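GCN5-related N-acetyltransferase (Anabaena variabilis, PDB 2OZG) binds coenzyme A and probably transfers acetyl groups as a GCN5-related N-acetyltransferase, perhaps acting on aminoglycosides. Local coordinates at residues Asp145-Gln150 with Thr247-His252; Ala152-Glu157 with Asn239-Ser244. All coordinates share one frame; numbering follows the deposited sequence.

Overall arrangement
Both contacts join the connection that follows strand 132-143 to a single helix, 239-250, and their centres lie 12 Å apart on the same side of the chain's centre. Contact 2 is nested within contact 1: the chain runs 145-150, then 152-157, and returns through 239-244 before 247-252, so the connection meets the helix in reverse order. Residues 145-150 meet the end of the helix, and 152-157, which runs into strand 156-158, its first turns. The two contacts also touch, F248 CG lying 3.5 Å from L156 CD2. Together they seat the linking segment on a helix of the second GNAT domain, with contact 1 nearer the second subunit and a bound coenzyme A.

Contact 1: residues Asp145-Gln150 with Thr247-His252; sequences DSIQIQ and TFIANH
The side-chain amides of Q150 and N251 supply the one hydrogen bond between residues 145-150 and 247-252. N251 ND2 donates to Q150 OE1 at 3.0 Å, using an in-plane lone pair, with a moderately bent N-H...O angle of 148°. The two amide planes are nearly coplanar, 28° apart, although the side chains cross at about a right angle. Q150 reaches this position because CG is anti to the backbone N (chi1 179°) and the chain then bends at chi2, which also lays its amide against the methyl of T247, CG2 being 3.5 Å from Q150 OE1. N251 has further partners: OD1 accepts from R253, its backbone O bonds to R92 of the second subunit, and the residue touches a bound coenzyme A. An alanine in place of N251 would probably leave Q150 OE1 without this donor and its amide freer to turn, and R253 would lose an acceptor.

The setting is the C-terminal end of helix 239-250 in the second GNAT domain, where the loop after strand 132-143 passes across the helix. A CA-H...O contact joins the backbones there, T247 CA lying 3.5 Å from I149 O. T247 OG1 turns to Q243 O and H151 N for its hydrogen bonds, while I149 CG2 packs beside it.

Apolar packing comes chiefly from I147, which points toward the helix. Its CD1 presses tightly on I249 CG2 at 3.5 Å, the two side chains crossing roughly perpendicularly, and its CG2 lies 3.8 Å from A250 CB.

Contact 2: residues Ala152-Glu157 with Asn239-Ser244; sequences ASLPLE and NPAVQS
S244 and L154 bury the most surface where residues 152-157 pass the first turns of helix 239-250, a helix of the second GNAT domain, on the way into strand 156-158, which pairs antiparallel with strand 202-206. The hydroxyl of S244 works in two directions. Its OG accepts the backbone N-H of L154 at 2.8 Å, and it donates to P240 O one turn earlier in the helix, also at 2.8 Å. With OG beside the backbone N (chi1 -68°), the hydroxyl is carried back toward that carbonyl. P240 O thus takes two donors, S244 N and S244 OG, which arrive from opposite faces of its plane, so the incoming chain is tied through one hydroxyl to the helix's own bonding.

L154 points toward the helix, and its CB lies 3.3 Å from S244 OG. Further out, its CD1 packs on the start of the helix, 3.8 Å from P240 CB, the leucine and the proline crossing obliquely; I206 and Q213 also touch this leucine.

S153 likewise faces the helix, its CB 3.9 Å from P240 CB and its OG beside Q243 CB, while that hydroxyl makes a weak hydrogen bond to H151. L156 adds a smaller contact, its CD1 3.9 Å from S244 O, and packs on Y204 and I206. Between the two backbones a water donates to L154 O at 3.3 Å and, weakly, to S244 O at 3.4 Å.

Contact 1: residues Asp145-Gln150 with Thr247-His252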
ATOM      1  N   ASP A 145     -10.814 -16.725  10.564  1.00 33.45           N
ATOM      2  CA  ASP A 145     -12.114 -16.517  11.162  1.00 35.81           C
ATOM      3  C   ASP A 145     -13.332 -16.613  10.208  1.00 37.05           C
ATOM      4  O   ASP A 145     -14.473 -16.432  10.648  1.00 37.15           O
ATOM      5  CB  ASP A 145     -12.117 -15.217  11.978  1.00 38.14           C
ATOM      6  CG  ASP A 145     -11.982 -13.995  11.128  1.00 51.26           C
ATOM      7  OD1 ASP A 145     -11.969 -14.124   9.879  1.00 60.56           O
ATOM      8  OD2 ASP A 145     -11.891 -12.887  11.734  1.00 62.48           O
ATOM      9  N   SER A 146     -13.094 -16.867   8.921  1.00 33.38           N
ATOM     10  CA  SER A 146     -14.155 -17.045   7.960  1.00 36.25           C
ATOM     11  C   SER A 146     -14.474 -18.535   7.773  1.00 36.99           C
ATOM     12  O   SER A 146     -15.484 -18.878   7.175  1.00 32.82           O
ATOM     13  CB  SER A 146     -13.788 -16.413   6.613  1.00 37.33           C
ATOM     14  OG  SER A 146     -12.847 -17.223   5.917  1.00 36.03           O
ATOM     15  N   ILE A 147     -13.675 -19.430   8.363  1.00 38.87           N
ATOM     16  CA  ILE A 147     -13.881 -20.896   8.148  1.00 38.86           C
ATOM     17  C   ILE A 147     -15.116 -21.412   8.818  1.00 42.30           C
ATOM     18  O   ILE A 147     -15.936 -22.103   8.194  1.00 41.25           O
ATOM     19  CB  ILE A 147     -12.671 -21.698   8.573  1.00 40.48           C
ATOM     20  CG1 ILE A 147     -11.502 -21.303   7.658  1.00 41.24           C
ATOM     21  CG2 ILE A 147     -12.967 -23.196   8.422  1.00 34.74           C
ATOM     22  CD1 ILE A 147     -10.120 -21.772   8.142  1.00 39.39           C
ATOM     23  N   GLN A 148     -15.250 -21.074  10.095  1.00 41.55           N
ATOM     24  CA  GLN A 148     -16.451 -21.367  10.836  1.00 45.08           C
ATOM     25  C   GLN A 148     -16.994 -22.785  10.616  1.00 46.00           C
ATOM     26  O   GLN A 148     -18.141 -22.974  10.223  1.00 43.23           O
ATOM     27  CB  GLN A 148     -17.518 -20.311  10.498  1.00 41.78           C
ATOM     28  CG  GLN A 148     -17.096 -18.855  10.807  1.00 48.11           C
ATOM     29  CD  GLN A 148     -17.962 -17.809  10.084  1.00 51.28           C
ATOM     30  OE1 GLN A 148     -18.977 -18.150   9.459  1.00 55.46           O
ATOM     31  NE2 GLN A 148     -17.565 -16.528  10.179  1.00 54.92           N
ATOM     32  N   ILE A 149     -16.128 -23.770  10.820  1.00 47.41           N
ATOM     33  CA  ILE A 149     -16.507 -25.175  10.816  1.00 46.68           C
ATOM     34  C   ILE A 149     -16.032 -25.723  12.148  1.00 49.15           C
ATOM     35  O   ILE A 149     -14.881 -25.488  12.535  1.00 45.42           O
ATOM     36  CB  ILE A 149     -15.892 -25.988   9.644  1.00 46.54           C
ATOM     37  CG1 ILE A 149     -16.553 -25.559   8.328  1.00 43.71           C
ATOM     38  CG2 ILE A 149     -16.084 -27.535   9.884  1.00 44.84           C
ATOM     39  CD1 ILE A 149     -15.878 -26.011   7.101  1.00 50.14           C
ATOM     40  N   GLN A 150     -16.957 -26.353  12.875  1.00 51.03           N
ATOM     41  CA  GLN A 150     -16.642 -27.074  14.101  1.00 54.49           C
ATOM     42  C   GLN A 150     -17.338 -28.440  13.981  1.00 56.34           C
ATOM     43  O   GLN A 150     -18.394 -28.663  14.552  1.00 57.79           O
ATOM     44  CB  GLN A 150     -17.068 -26.321  15.364  1.00 55.10           C
ATOM     45  CG  GLN A 150     -16.748 -27.106  16.689  1.00 57.58           C
ATOM     46  CD  GLN A 150     -15.239 -27.370  16.968  1.00 59.17           C
ATOM     47  OE1 GLN A 150     -14.389 -26.484  16.816  1.00 55.53           O
ATOM     48  NE2 GLN A 150     -14.932 -28.580  17.427  1.00 55.01           N
ATOM     49  N   THR A 247     -11.988 -27.987  10.734  1.00 29.25           N
ATOM     50  CA  THR A 247     -12.223 -27.705  12.157  1.00 29.32           C
ATOM     51  C   THR A 247     -10.923 -27.340  12.871  1.00 31.34           C
ATOM     52  O   THR A 247     -10.850 -26.360  13.615  1.00 31.50           O
ATOM     53  CB  THR A 247     -12.872 -28.897  12.888  1.00 29.41           C
ATOM     54  OG1 THR A 247     -14.133 -29.191  12.295  1.00 35.86           O
ATOM     55  CG2 THR A 247     -13.105 -28.586  14.346  1.00 34.50           C
ATOM     56  N   PHE A 248      -9.871 -28.111  12.611  1.00 35.52           N
ATOM     57  CA  PHE A 248      -8.597 -27.878  13.272  1.00 33.66           C
ATOM     58  C   PHE A 248      -8.062 -26.454  12.922  1.00 37.15           C
ATOM     59  O   PHE A 248      -7.702 -25.643  13.775  1.00 33.11           O
ATOM     60  CB  PHE A 248      -7.686 -29.004  12.841  1.00 37.09           C
ATOM     61  CG  PHE A 248      -6.252 -28.910  13.353  1.00 33.96           C
ATOM     62  CD1 PHE A 248      -5.945 -29.263  14.636  1.00 35.51           C
ATOM     63  CD2 PHE A 248      -5.238 -28.495  12.513  1.00 32.27           C
ATOM     64  CE1 PHE A 248      -4.624 -29.192  15.113  1.00 36.50           C
ATOM     65  CE2 PHE A 248      -3.910 -28.395  12.987  1.00 35.79           C
ATOM     66  CZ  PHE A 248      -3.617 -28.762  14.284  1.00 31.57           C
ATOM     67  N   ILE A 249      -8.075 -26.144  11.647  1.00 38.17           N
ATOM     68  CA  ILE A 249      -7.643 -24.869  11.153  1.00 37.15           C
ATOM     69  C   ILE A 249      -8.515 -23.734  11.683  1.00 34.86           C
ATOM     70  O   ILE A 249      -7.978 -22.721  12.091  1.00 33.05           O
ATOM     71  CB  ILE A 249      -7.644 -24.881   9.643  1.00 37.94           C
ATOM     72  CG1 ILE A 249      -6.624 -25.902   9.150  1.00 44.03           C
ATOM     73  CG2 ILE A 249      -7.299 -23.541   9.095  1.00 41.32           C
ATOM     74  CD1 ILE A 249      -6.770 -26.176   7.653  1.00 48.36           C
ATOM     75  N   ALA A 250      -9.842 -23.907  11.673  1.00 33.20           N
ATOM     76  CA  ALA A 250     -10.783 -22.878  12.201  1.00 35.11           C
ATOM     77  C   ALA A 250     -10.451 -22.625  13.647  1.00 33.28           C
ATOM     78  O   ALA A 250     -10.598 -21.515  14.144  1.00 32.27           O
ATOM     79  CB  ALA A 250     -12.222 -23.349  12.115  1.00 33.58           C
ATOM     80  N   ASN A 251      -9.938 -23.657  14.333  1.00 30.91           N
ATOM     81  CA  ASN A 251      -9.596 -23.494  15.730  1.00 32.37           C
ATOM     82  C   ASN A 251      -8.308 -22.717  16.013  1.00 29.65           C
ATOM     83  O   ASN A 251      -7.939 -22.545  17.141  1.00 33.43           O
ATOM     84  CB  ASN A 251      -9.702 -24.840  16.494  1.00 30.95           C
ATOM     85  CG  ASN A 251     -11.128 -25.183  16.837  1.00 35.73           C
ATOM     86  OD1 ASN A 251     -11.951 -24.296  17.030  1.00 45.48           O
ATOM     87  ND2 ASN A 251     -11.431 -26.452  16.907  1.00 38.19           N
ATOM     88  N   HIS A 252      -7.648 -22.237  14.975  1.00 32.27           N
ATOM     89  CA  HIS A 252      -6.470 -21.373  15.119  1.00 33.80           C
ATOM     90  C   HIS A 252      -6.821 -19.869  14.991  1.00 32.12           C
ATOM     91  O   HIS A 252      -5.931 -19.019  15.082  1.00 36.13           O
ATOM     92  CB  HIS A 252      -5.432 -21.672  14.037  1.00 31.42           C
ATOM     93  CG  HIS A 252      -4.619 -22.901  14.293  1.00 35.62           C
ATOM     94  ND1 HIS A 252      -5.107 -24.165  14.082  1.00 31.09           N
ATOM     95  CD2 HIS A 252      -3.353 -23.054  14.747  1.00 29.67           C
ATOM     96  CE1 HIS A 252      -4.168 -25.049  14.387  1.00 34.41           C
ATOM     97  NE2 HIS A 252      -3.093 -24.400  14.787  1.00 34.13           N
TER

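Contact 2: residues Ala152-Glu157 with Asn239-Ser244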
ATOM      1  N   ALA A 152     -15.661 -31.776  14.336  1.00 55.22           N
ATOM      2  CA  ALA A 152     -14.483 -32.587  14.662  1.00 52.92           C
ATOM      3  C   ALA A 152     -14.808 -34.077  14.716  1.00 48.62           C
ATOM      4  O   ALA A 152     -14.823 -34.677  15.776  1.00 44.91           O
ATOM      5  CB  ALA A 152     -13.893 -32.135  15.992  1.00 53.43           C
ATOM      6  N   SER A 153     -15.053 -34.649  13.554  1.00 45.26           N
ATOM      7  CA  SER A 153     -15.360 -36.051  13.417  1.00 47.05           C
ATOM      8  C   SER A 153     -14.221 -36.939  13.938  1.00 44.58           C
ATOM      9  O   SER A 153     -14.451 -37.943  14.590  1.00 49.72           O
ATOM     10  CB  SER A 153     -15.519 -36.339  11.913  1.00 46.73           C
ATOM     11  OG  SER A 153     -16.390 -35.422  11.289  1.00 56.76           O
ATOM     12  N   LEU A 154     -12.989 -36.555  13.600  1.00 43.97           N
ATOM     13  CA  LEU A 154     -11.768 -37.318  13.883  1.00 37.65           C
ATOM     14  C   LEU A 154     -10.809 -36.460  14.674  1.00 37.91           C
ATOM     15  O   LEU A 154     -10.800 -35.231  14.523  1.00 37.39           O
ATOM     16  CB  LEU A 154     -11.067 -37.718  12.569  1.00 33.69           C
ATOM     17  CG  LEU A 154     -11.934 -38.493  11.588  1.00 31.54           C
ATOM     18  CD1 LEU A 154     -11.165 -38.807  10.357  1.00 30.38           C
ATOM     19  CD2 LEU A 154     -12.468 -39.765  12.215  1.00 36.12           C
ATOM     20  N   PRO A 155     -10.055 -37.092  15.589  1.00 36.57           N
ATOM     21  CA  PRO A 155      -9.074 -36.364  16.325  1.00 35.54           C
ATOM     22  C   PRO A 155      -7.816 -36.127  15.535  1.00 32.33           C
ATOM     23  O   PRO A 155      -7.539 -36.827  14.576  1.00 33.78           O
ATOM     24  CB  PRO A 155      -8.728 -37.302  17.484  1.00 36.23           C
ATOM     25  CG  PRO A 155      -9.043 -38.597  17.054  1.00 39.88           C
ATOM     26  CD  PRO A 155     -10.186 -38.468  16.080  1.00 37.72           C
ATOM     27  N   LEU A 156      -7.056 -35.156  15.994  1.00 31.76           N
ATOM     28  CA  LEU A 156      -5.754 -34.857  15.457  1.00 35.10           C
ATOM     29  C   LEU A 156      -4.744 -35.141  16.541  1.00 33.00           C
ATOM     30  O   LEU A 156      -5.034 -34.952  17.714  1.00 32.29           O
ATOM     31  CB  LEU A 156      -5.642 -33.409  14.984  1.00 37.70           C
ATOM     32  CG  LEU A 156      -6.206 -33.286  13.576  1.00 38.43           C
ATOM     33  CD1 LEU A 156      -7.632 -32.918  13.656  1.00 35.51           C
ATOM     34  CD2 LEU A 156      -5.415 -32.305  12.788  1.00 33.07           C
ATOM     35  N   GLU A 157      -3.571 -35.582  16.114  1.00 33.32           N
ATOM     36  CA  GLU A 157      -2.494 -35.997  16.979  1.00 35.81           C
ATOM     37  C   GLU A 157      -1.157 -35.503  16.438  1.00 32.50           C
ATOM     38  O   GLU A 157      -0.865 -35.763  15.308  1.00 33.12           O
ATOM     39  CB  GLU A 157      -2.459 -37.513  16.987  1.00 34.80           C
ATOM     40  CG  GLU A 157      -1.488 -38.073  17.981  1.00 44.64           C
ATOM     41  CD  GLU A 157      -1.284 -39.582  17.837  1.00 44.37           C
ATOM     42  OE1 GLU A 157      -2.005 -40.224  17.029  1.00 59.62           O
ATOM     43  OE2 GLU A 157      -0.393 -40.108  18.527  1.00 60.90           O
ATOM     44  N   ASN A 239     -14.253 -37.774   3.831  1.00 33.98           N
ATOM     45  CA  ASN A 239     -14.945 -36.576   4.290  1.00 36.96           C
ATOM     46  C   ASN A 239     -14.750 -36.259   5.779  1.00 36.32           C
ATOM     47  O   ASN A 239     -14.617 -35.095   6.143  1.00 35.70           O
ATOM     48  CB  ASN A 239     -16.429 -36.666   3.956  1.00 40.13           C
ATOM     49  CG  ASN A 239     -17.153 -35.390   4.300  1.00 42.56           C
ATOM     50  OD1 ASN A 239     -16.711 -34.248   3.984  1.00 39.86           O
ATOM     51  ND2 ASN A 239     -18.243 -35.567   4.971  1.00 35.54           N
ATOM     52  N   PRO A 240     -14.793 -37.285   6.661  1.00 35.20           N
ATOM     53  CA  PRO A 240     -14.460 -37.009   8.071  1.00 35.55           C
ATOM     54  C   PRO A 240     -13.049 -36.377   8.227  1.00 35.26           C
ATOM     55  O   PRO A 240     -12.844 -35.574   9.109  1.00 31.91           O
ATOM     56  CB  PRO A 240     -14.525 -38.372   8.697  1.00 36.52           C
ATOM     57  CG  PRO A 240     -15.534 -39.105   7.849  1.00 31.12           C
ATOM     58  CD  PRO A 240     -15.238 -38.669   6.481  1.00 35.20           C
ATOM     59  N   ALA A 241     -12.098 -36.745   7.365  1.00 34.48           N
ATOM     60  CA  ALA A 241     -10.764 -36.124   7.427  1.00 35.31           C
ATOM     61  C   ALA A 241     -10.859 -34.689   6.966  1.00 35.14           C
ATOM     62  O   ALA A 241     -10.216 -33.836   7.550  1.00 33.26           O
ATOM     63  CB  ALA A 241      -9.737 -36.893   6.620  1.00 35.74           C
ATOM     64  N   VAL A 242     -11.677 -34.420   5.941  1.00 36.30           N
ATOM     65  CA  VAL A 242     -11.855 -33.050   5.456  1.00 38.18           C
ATOM     66  C   VAL A 242     -12.497 -32.157   6.511  1.00 37.69           C
ATOM     67  O   VAL A 242     -11.981 -31.079   6.776  1.00 37.20           O
ATOM     68  CB  VAL A 242     -12.618 -32.918   4.106  1.00 39.72           C
ATOM     69  CG1 VAL A 242     -12.698 -31.448   3.694  1.00 44.04           C
ATOM     70  CG2 VAL A 242     -11.950 -33.709   2.993  1.00 40.05           C
ATOM     71  N   GLN A 243     -13.580 -32.607   7.144  1.00 38.95           N
ATOM     72  CA  GLN A 243     -14.236 -31.811   8.213  1.00 38.12           C
ATOM     73  C   GLN A 243     -13.292 -31.536   9.377  1.00 38.49           C
ATOM     74  O   GLN A 243     -13.280 -30.446   9.982  1.00 36.22           O
ATOM     75  CB  GLN A 243     -15.474 -32.518   8.751  1.00 40.37           C
ATOM     76  CG  GLN A 243     -16.599 -32.701   7.751  1.00 39.77           C
ATOM     77  CD  GLN A 243     -17.208 -31.376   7.164  1.00 62.61           C
ATOM     78  OE1 GLN A 243     -17.000 -30.282   7.695  1.00 61.10           O
ATOM     79  NE2 GLN A 243     -17.996 -31.510   6.076  1.00 59.88           N
ATOM     80  N   SER A 244     -12.496 -32.538   9.684  1.00 34.97           N
ATOM     81  CA  SER A 244     -11.532 -32.487  10.778  1.00 34.85           C
ATOM     82  C   SER A 244     -10.399 -31.512  10.475  1.00 34.85           C
ATOM     83  O   SER A 244      -9.961 -30.758  11.317  1.00 32.42           O
ATOM     84  CB  SER A 244     -11.058 -33.911  11.087  1.00 38.05           C
ATOM     85  OG  SER A 244     -12.126 -34.710  11.665  1.00 38.67           O
TER
HETATM   86  O   HOH W   1     -10.899 -31.966  14.301  1.00 63.38           O